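Local coordinates for TetR family transcriptional repressor LfrR (Mycobacterium smegmatis, PDB 2V57), which represses transcription of the lfrRA efflux-pump operon by binding directly to the promoter region upstream of its own gene, at residues 20-25 against 36-41; 95-100 against 171-176; 153-158 against 178-183. All coordinates share one frame; numbering follows the deposited sequence.

Overall arrangement
Three helix-to-helix contacts, all buried, sample the two halves of this all-helical repressor. Contact 1 lies in the DNA-binding part, its centre about 17 Å from the centre of the chain, and is made of alanines and one isoleucine that let two backbones come close; one of its members, A41, is exposed. Contacts 2 and 3 belong to the C-terminal part, their centres about 10 Å apart; both use helix 169-182, and each depends on one leucine pushed against it. M156 bridges them by touching L97. No hydrogen bond crosses any of the three pairs of segments. Contacts 2 and 3 also touch the second subunit, whereas no other chain of the assembly reaches contact 1.

Contact 1 (20-25 against 36-41); sequences LDAAML and GDIAAA
A22 and A23 on helix 11-27 meet I38 and A41 on helix 35-42, and the contact between them is entirely van der Waals. Part of it is methyl against backbone. The A22 CB points into the other helix and rests 3.8 Å from I38 O and equally close to A41 C, so this methyl lies against the turn that joins the two residues. In return I38 sends its CG2 branch, set anti to the backbone N, to within 3.9 Å of A23 N. The remainder is apolar side chain on side chain: A22 CB lies 4.0 Å from A41 CB, while A23 CB is 4.0 Å from I38 CG2, with I38 CD1 just beyond. Such short side chains allow a close approach; the axes of the two short segments come within 8.4 Å at a steep 114°. Helix 35-42 is the first helix of the helix-turn-helix motif, so this packing joins the DNA-binding motif to the helix before it. I38 also touches L27 at the end of helix 11-27, and A41 touches V26. Helix 56-77 joins in, its L59 touching both L20 and I38.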
loop_
_atom_site.group_PDB
_atom_site.type_symbol
_atom_site.label_atom_id
_atom_site.label_comp_id
_atom_site.label_asym_id
_atom_site.label_seq_id
_atom_site.Cartn_x
_atom_site.Cartn_y
_atom_site.Cartn_z
ATOM N N LEU B 20 -11.583 -19.586 -0.327
ATOM C CA LEU B 20 -10.983 -18.387 0.258
ATOM C C LEU B 20 -9.550 -18.632 0.736
ATOM O O LEU B 20 -8.674 -17.797 0.541
ATOM C CB LEU B 20 -11.836 -17.873 1.415
ATOM C CG LEU B 20 -13.167 -17.249 0.981
ATOM C CD1 LEU B 20 -13.988 -16.879 2.210
ATOM C CD2 LEU B 20 -12.941 -16.035 0.091
ATOM N N ASP B 21 -9.325 -19.779 1.372
ATOM C CA ASP B 21 -8.004 -20.115 1.871
ATOM C C ASP B 21 -7.042 -20.311 0.698
ATOM O O ASP B 21 -5.891 -19.901 0.763
ATOM C CB ASP B 21 -8.043 -21.369 2.747
ATOM C CG ASP B 21 -8.576 -21.099 4.154
ATOM O OD1 ASP B 21 -8.825 -19.930 4.496
ATOM O OD2 ASP B 21 -8.743 -22.077 4.921
ATOM N N ALA B 22 -7.528 -20.916 -0.382
ATOM C CA ALA B 22 -6.712 -21.070 -1.579
ATOM C C ALA B 22 -6.408 -19.718 -2.233
ATOM O O ALA B 22 -5.300 -19.497 -2.740
ATOM C CB ALA B 22 -7.381 -22.015 -2.587
ATOM N N ALA B 23 -7.387 -18.826 -2.228
ATOM C CA ALA B 23 -7.199 -17.504 -2.794
ATOM C C ALA B 23 -6.142 -16.737 -2.001
ATOM O O ALA B 23 -5.285 -16.068 -2.576
ATOM C CB ALA B 23 -8.533 -16.739 -2.837
ATOM N N MET B 24 -6.207 -16.835 -0.678
ATOM C CA MET B 24 -5.239 -16.141 0.175
ATOM C C MET B 24 -3.799 -16.575 -0.115
ATOM O O MET B 24 -2.869 -15.757 -0.083
ATOM C CB MET B 24 -5.557 -16.379 1.656
ATOM C CG MET B 24 -6.653 -15.519 2.206
ATOM S SD MET B 24 -6.863 -15.794 3.967
ATOM C CE MET B 24 -5.214 -15.422 4.552
ATOM N N LEU B 25 -3.604 -17.864 -0.398
ATOM C CA LEU B 25 -2.259 -18.358 -0.696
ATOM C C LEU B 25 -1.822 -18.030 -2.121
ATOM O O LEU B 25 -0.701 -17.562 -2.368
ATOM C CB LEU B 25 -2.204 -19.877 -0.463
ATOM C CG LEU B 25 -0.894 -20.583 -0.803
ATOM C CD1 LEU B 25 0.219 -20.147 0.149
ATOM C CD2 LEU B 25 -1.101 -22.100 -0.759
ATOM N N GLY B 36 -10.032 -19.984 -12.115
ATOM C CA GLY B 36 -9.874 -21.416 -12.325
ATOM C C GLY B 36 -8.619 -21.972 -11.687
ATOM O O GLY B 36 -8.568 -23.116 -11.238
ATOM N N ASP B 37 -7.582 -21.152 -11.645
ATOM C CA ASP B 37 -6.342 -21.565 -11.024
ATOM C C ASP B 37 -6.538 -21.628 -9.511
ATOM O O ASP B 37 -6.032 -22.524 -8.839
ATOM C CB ASP B 37 -5.229 -20.593 -11.393
ATOM C CG ASP B 37 -3.893 -21.044 -10.895
ATOM O OD1 ASP B 37 -3.610 -20.812 -9.701
ATOM O OD2 ASP B 37 -3.134 -21.638 -11.695
ATOM N N ILE B 38 -7.285 -20.674 -8.977
ATOM C CA ILE B 38 -7.635 -20.711 -7.558
ATOM C C ILE B 38 -8.499 -21.934 -7.248
ATOM O O ILE B 38 -8.337 -22.579 -6.202
ATOM C CB ILE B 38 -8.344 -19.416 -7.128
ATOM C CG1 ILE B 38 -7.364 -18.244 -7.228
ATOM C CG2 ILE B 38 -8.887 -19.533 -5.713
ATOM C CD1 ILE B 38 -8.001 -16.895 -6.980
ATOM N N ALA B 39 -9.402 -22.267 -8.168
ATOM C CA ALA B 39 -10.256 -23.444 -7.991
ATOM C C ALA B 39 -9.396 -24.695 -7.803
ATOM O O ALA B 39 -9.569 -25.482 -6.860
ATOM C CB ALA B 39 -11.167 -23.617 -9.191
ATOM N N ALA B 40 -8.459 -24.871 -8.715
ATOM C CA ALA B 40 -7.587 -26.029 -8.677
ATOM C C ALA B 40 -6.845 -26.118 -7.331
ATOM O O ALA B 40 -6.730 -27.196 -6.752
ATOM C CB ALA B 40 -6.621 -25.986 -9.837
ATOM N N ALA B 41 -6.340 -24.987 -6.847
ATOM C CA ALA B 41 -5.613 -24.940 -5.572
ATOM C C ALA B 41 -6.534 -25.252 -4.375
ATOM O O ALA B 41 -6.065 -25.653 -3.304
ATOM C CB ALA B 41 -4.950 -23.595 -5.393
#

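Contact 2 (95-100 against 171-176)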
loop_
_atom_site.group_PDB
_atom_site.type_symbol
_atom_site.label_atom_id
_atom_site.label_comp_id
_atom_site.label_asym_id
_atom_site.label_seq_id
_atom_site.Cartn_x
_atom_site.Cartn_y
_atom_site.Cartn_z
ATOM N N SER B 95 -0.030 -10.043 15.779
ATOM C CA SER B 95 -1.322 -10.552 15.345
ATOM C C SER B 95 -1.615 -10.153 13.901
ATOM O O SER B 95 -2.097 -10.973 13.124
ATOM C CB SER B 95 -2.446 -10.086 16.288
ATOM O OG SER B 95 -2.895 -8.755 16.008
ATOM N N GLN B 96 -1.304 -8.909 13.540
ATOM C CA GLN B 96 -1.502 -8.442 12.165
ATOM C C GLN B 96 -0.416 -8.915 11.193
ATOM O O GLN B 96 -0.709 -9.206 10.029
ATOM C CB GLN B 96 -1.625 -6.909 12.118
ATOM C CG GLN B 96 -2.705 -6.385 13.050
ATOM C CD GLN B 96 -4.099 -6.890 12.691
ATOM O OE1 GLN B 96 -4.594 -6.648 11.592
ATOM N NE2 GLN B 96 -4.739 -7.585 13.627
ATOM N N LEU B 97 0.833 -8.980 11.644
ATOM C CA LEU B 97 1.891 -9.485 10.778
ATOM C C LEU B 97 1.562 -10.919 10.339
ATOM O O LEU B 97 1.823 -11.313 9.195
ATOM C CB LEU B 97 3.258 -9.434 11.465
ATOM C CG LEU B 97 4.487 -9.636 10.579
ATOM C CD1 LEU B 97 4.639 -8.543 9.515
ATOM C CD2 LEU B 97 5.771 -9.756 11.436
ATOM N N ASP B 98 0.958 -11.681 11.245
ATOM C CA ASP B 98 0.706 -13.093 10.993
ATOM C C ASP B 98 -0.418 -13.324 9.968
ATOM O O ASP B 98 -0.654 -14.451 9.547
ATOM C CB ASP B 98 0.417 -13.835 12.306
ATOM C CG ASP B 98 1.661 -13.981 13.189
ATOM O OD1 ASP B 98 2.795 -13.794 12.696
ATOM O OD2 ASP B 98 1.499 -14.283 14.387
ATOM N N LEU B 99 -1.098 -12.261 9.559
ATOM C CA LEU B 99 -2.101 -12.375 8.507
ATOM C C LEU B 99 -1.410 -12.694 7.179
ATOM O O LEU B 99 -2.019 -13.275 6.285
ATOM C CB LEU B 99 -2.924 -11.078 8.366
ATOM C CG LEU B 99 -3.771 -10.595 9.555
ATOM C CD1 LEU B 99 -4.276 -9.167 9.353
ATOM C CD2 LEU B 99 -4.936 -11.547 9.802
ATOM N N GLY B 100 -0.150 -12.287 7.037
ATOM C CA GLY B 100 0.610 -12.591 5.839
ATOM C C GLY B 100 0.459 -11.566 4.725
ATOM O O GLY B 100 -0.301 -10.604 4.839
ATOM N N GLN B 171 12.438 -10.030 14.003
ATOM C CA GLN B 171 13.167 -8.821 13.628
ATOM C C GLN B 171 12.251 -7.766 12.999
ATOM O O GLN B 171 12.420 -6.576 13.231
ATOM C CB GLN B 171 14.284 -9.188 12.652
ATOM C CG GLN B 171 15.448 -8.223 12.597
ATOM C CD GLN B 171 16.463 -8.642 11.551
ATOM O OE1 GLN B 171 16.291 -9.663 10.886
ATOM N NE2 GLN B 171 17.519 -7.853 11.397
ATOM N N ILE B 172 11.292 -8.210 12.191
ATOM C CA ILE B 172 10.292 -7.321 11.633
ATOM C C ILE B 172 9.444 -6.704 12.744
ATOM O O ILE B 172 9.126 -5.514 12.715
ATOM C CB ILE B 172 9.384 -8.063 10.616
ATOM C CG1 ILE B 172 10.224 -8.521 9.418
ATOM C CG2 ILE B 172 8.224 -7.168 10.158
ATOM C CD1 ILE B 172 9.491 -9.442 8.461
ATOM N N VAL B 173 9.075 -7.513 13.728
ATOM C CA VAL B 173 8.273 -7.000 14.833
ATOM C C VAL B 173 9.061 -5.940 15.610
ATOM O O VAL B 173 8.554 -4.848 15.871
ATOM C CB VAL B 173 7.761 -8.130 15.731
ATOM C CG1 VAL B 173 7.064 -7.574 16.969
ATOM C CG2 VAL B 173 6.813 -9.025 14.944
ATOM N N ASP B 174 10.315 -6.237 15.935
ATOM C CA ASP B 174 11.179 -5.248 16.583
ATOM C C ASP B 174 11.281 -3.937 15.785
ATOM O O ASP B 174 11.259 -2.857 16.360
ATOM C CB ASP B 174 12.593 -5.793 16.785
ATOM C CG ASP B 174 12.663 -6.887 17.840
ATOM O OD1 ASP B 174 11.637 -7.187 18.498
ATOM O OD2 ASP B 174 13.760 -7.454 17.999
ATOM N N ALA B 175 11.443 -4.044 14.467
ATOM C CA ALA B 175 11.604 -2.861 13.624
ATOM C C ALA B 175 10.320 -2.051 13.566
ATOM O O ALA B 175 10.341 -0.823 13.675
ATOM C CB ALA B 175 12.062 -3.250 12.213
ATOM N N ILE B 176 9.191 -2.731 13.390
ATOM C CA ILE B 176 7.925 -2.021 13.375
ATOM C C ILE B 176 7.738 -1.322 14.723
ATOM O O ILE B 176 7.391 -0.145 14.771
ATOM C CB ILE B 176 6.747 -2.947 13.075
ATOM C CG1 ILE B 176 6.815 -3.418 11.613
ATOM C CG2 ILE B 176 5.409 -2.233 13.348
ATOM C CD1 ILE B 176 5.748 -4.490 11.296
#
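L97 overlaps the start of helix 169-182 with both of its methyls, fitting against the branches of I172 and V173. Its CG stands anti to the backbone N (chi1 -167°), which carries the two methyls toward the other helix. CD2 does most of the touching: it lies 3.7 Å from V173 CG2 and 3.8 Å from I172 CG2, so it rests on two consecutive residues of one turn. CD1 meets the same I172 CG2 at 3.9 Å. The leucine chain lies nearly perpendicular to the isoleucine chain. I176, one turn on from I172, also points this way and packs on V93 of helix 85-97.

Polar groups flank this apolar patch. D174 pairs with R90 and D98 with R169, two salt bridges that link the same pair of chain regions. On the far side from I172, Q96 turns its amide to S95: NE2 donates to S95 OG over 3.2 Å, with the acceptor tilted slightly from the amide plane, and OE1 of Q96 is bonded to S71. Just beyond, a type I turn runs from L97 to G100, where G100 takes a positive phi. M156 of helix 147-164 lies against L97, making this a three-helix meeting within the all-helical C-terminal domain of a TetR-family regulator.

Contact 3 (153-158 against 178-183)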
loop_
_atom_site.group_PDB
_atom_site.type_symbol
_atom_site.label_atom_id
_atom_site.label_comp_id
_atom_site.label_asym_id
_atom_site.label_seq_id
_atom_site.Cartn_x
_atom_site.Cartn_y
_atom_site.Cartn_z
ATOM N N TRP B 153 -0.687 0.969 9.338
ATOM C CA TRP B 153 -0.888 0.023 8.249
ATOM C C TRP B 153 0.207 0.119 7.191
ATOM O O TRP B 153 0.562 -0.878 6.577
ATOM C CB TRP B 153 -2.295 0.186 7.655
ATOM C CG TRP B 153 -3.246 -0.589 8.478
ATOM C CD1 TRP B 153 -4.251 -0.105 9.247
ATOM C CD2 TRP B 153 -3.215 -2.014 8.696
ATOM N NE1 TRP B 153 -4.876 -1.136 9.896
ATOM C CE2 TRP B 153 -4.269 -2.318 9.566
ATOM C CE3 TRP B 153 -2.423 -3.053 8.201
ATOM C CZ2 TRP B 153 -4.547 -3.632 9.983
ATOM C CZ3 TRP B 153 -2.693 -4.356 8.607
ATOM C CH2 TRP B 153 -3.759 -4.631 9.490
ATOM N N ALA B 154 0.764 1.312 6.984
ATOM C CA ALA B 154 1.865 1.419 6.033
ATOM C C ALA B 154 3.095 0.665 6.543
ATOM O O ALA B 154 3.781 -0.021 5.776
ATOM C CB ALA B 154 2.186 2.876 5.715
ATOM N N LEU B 155 3.358 0.778 7.844
ATOM C CA LEU B 155 4.478 0.092 8.436
ATOM C C LEU B 155 4.225 -1.415 8.420
ATOM O O LEU B 155 5.148 -2.183 8.210
ATOM C CB LEU B 155 4.754 0.575 9.863
ATOM C CG LEU B 155 5.341 1.970 10.080
ATOM C CD1 LEU B 155 5.426 2.298 11.578
ATOM C CD2 LEU B 155 6.711 2.066 9.460
ATOM N N MET B 156 2.989 -1.835 8.674
ATOM C CA MET B 156 2.674 -3.255 8.609
ATOM C C MET B 156 3.023 -3.795 7.225
ATOM O O MET B 156 3.570 -4.883 7.093
ATOM C CB MET B 156 1.207 -3.536 8.926
ATOM C CG MET B 156 0.815 -3.327 10.403
ATOM S SD MET B 156 1.798 -4.300 11.561
ATOM C CE MET B 156 1.778 -5.900 10.742
ATOM N N GLN B 157 2.710 -3.030 6.193
ATOM C CA GLN B 157 2.962 -3.516 4.838
ATOM C C GLN B 157 4.445 -3.503 4.483
ATOM O O GLN B 157 4.913 -4.354 3.722
ATOM C CB GLN B 157 2.106 -2.767 3.841
ATOM C CG GLN B 157 0.633 -3.074 4.102
ATOM C CD GLN B 157 -0.288 -2.267 3.243
ATOM O OE1 GLN B 157 -0.552 -2.628 2.094
ATOM N NE2 GLN B 157 -0.788 -1.160 3.788
ATOM N N ALA B 158 5.195 -2.571 5.067
ATOM C CA ALA B 158 6.645 -2.636 4.971
ATOM C C ALA B 158 7.094 -3.967 5.586
ATOM O O ALA B 158 8.039 -4.607 5.107
ATOM C CB ALA B 158 7.280 -1.474 5.701
ATOM N N THR B 178 9.984 -0.292 16.882
ATOM C CA THR B 178 10.920 0.830 16.991
ATOM C C THR B 178 10.503 2.011 16.106
ATOM O O THR B 178 10.555 3.163 16.530
ATOM C CB THR B 178 12.370 0.388 16.707
ATOM O OG1 THR B 178 12.705 -0.702 17.573
ATOM C CG2 THR B 178 13.347 1.522 16.951
ATOM N N SER B 179 10.054 1.719 14.888
ATOM C CA SER B 179 9.557 2.757 13.994
ATOM C C SER B 179 8.328 3.491 14.561
ATOM O O SER B 179 8.215 4.710 14.425
ATOM C CB SER B 179 9.220 2.150 12.631
ATOM O OG SER B 179 10.392 1.676 12.009
ATOM N N LEU B 180 7.402 2.753 15.173
ATOM C CA LEU B 180 6.221 3.372 15.762
ATOM C C LEU B 180 6.598 4.335 16.899
ATOM O O LEU B 180 6.040 5.432 17.021
ATOM C CB LEU B 180 5.245 2.299 16.294
ATOM C CG LEU B 180 4.469 1.511 15.225
ATOM C CD1 LEU B 180 3.871 0.211 15.791
ATOM C CD2 LEU B 180 3.382 2.383 14.564
ATOM N N THR B 181 7.560 3.922 17.715
ATOM C CA THR B 181 7.833 4.617 18.970
ATOM C C THR B 181 9.032 5.567 18.926
ATOM O O THR B 181 9.292 6.268 19.910
ATOM C CB THR B 181 8.073 3.600 20.118
ATOM O OG1 THR B 181 9.258 2.847 19.850
ATOM C CG2 THR B 181 6.894 2.630 20.241
ATOM N N SER B 182 9.776 5.579 17.817
ATOM C CA SER B 182 10.967 6.443 17.762
ATOM C C SER B 182 11.412 6.915 16.385
ATOM O O SER B 182 12.314 7.739 16.293
ATOM C CB SER B 182 12.153 5.771 18.454
ATOM O OG SER B 182 12.487 4.570 17.792
ATOM N N GLY B 183 10.801 6.407 15.322
ATOM C CA GLY B 183 11.162 6.845 13.983
ATOM C C GLY B 183 12.521 6.305 13.563
ATOM O O GLY B 183 12.989 5.323 14.144
#
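S179 and L180, consecutive residues of helix 169-182, both receive L155 from helix 147-164. Just before them, T178 gives its carbonyl O to the S182 hydroxyl, S182 OG donating over 2.7 Å and tilted 34° from the carbonyl plane. S179 offers its CB to the leucine, 3.9 Å from L155 CD1 and 4.0 Å from L155 CD2, so both methyls face this carbon. Its hydroxyl serves another purpose: OG is bonded to A175 O, one turn back, and to W147 NE1 of the second subunit. L180 follows, and although its CB does not point at the partner helix, the end of the chain comes over: CD2 reaches 3.6 Å from L155 CD1, the closest touch here. The two leucine chains run antiparallel alongside each other. T181 turns its hydroxyl back to M177 O, and at G183 the backbone leaves helical angles with a positive phi, its N bonded to S179 O.

Across the way, Q157 folds back on its own helix. Its NE2 donates to W153 O over 3.1 Å from above the carbonyl plane, while Q157 N reaches the same oxygen from the opposite face; OE1 is bonded to Y108 of the second subunit. That subunit borders both segments, its V151 and I184 packing on S179 and L180 and its Q157 on Q157, consistent with the helical dimer interface of TetR-family regulators. Within the chain, helix 147-164 meets helix 169-182 through L155 and helix 85-97 through M156, which touches V93, the three helices packing on one another.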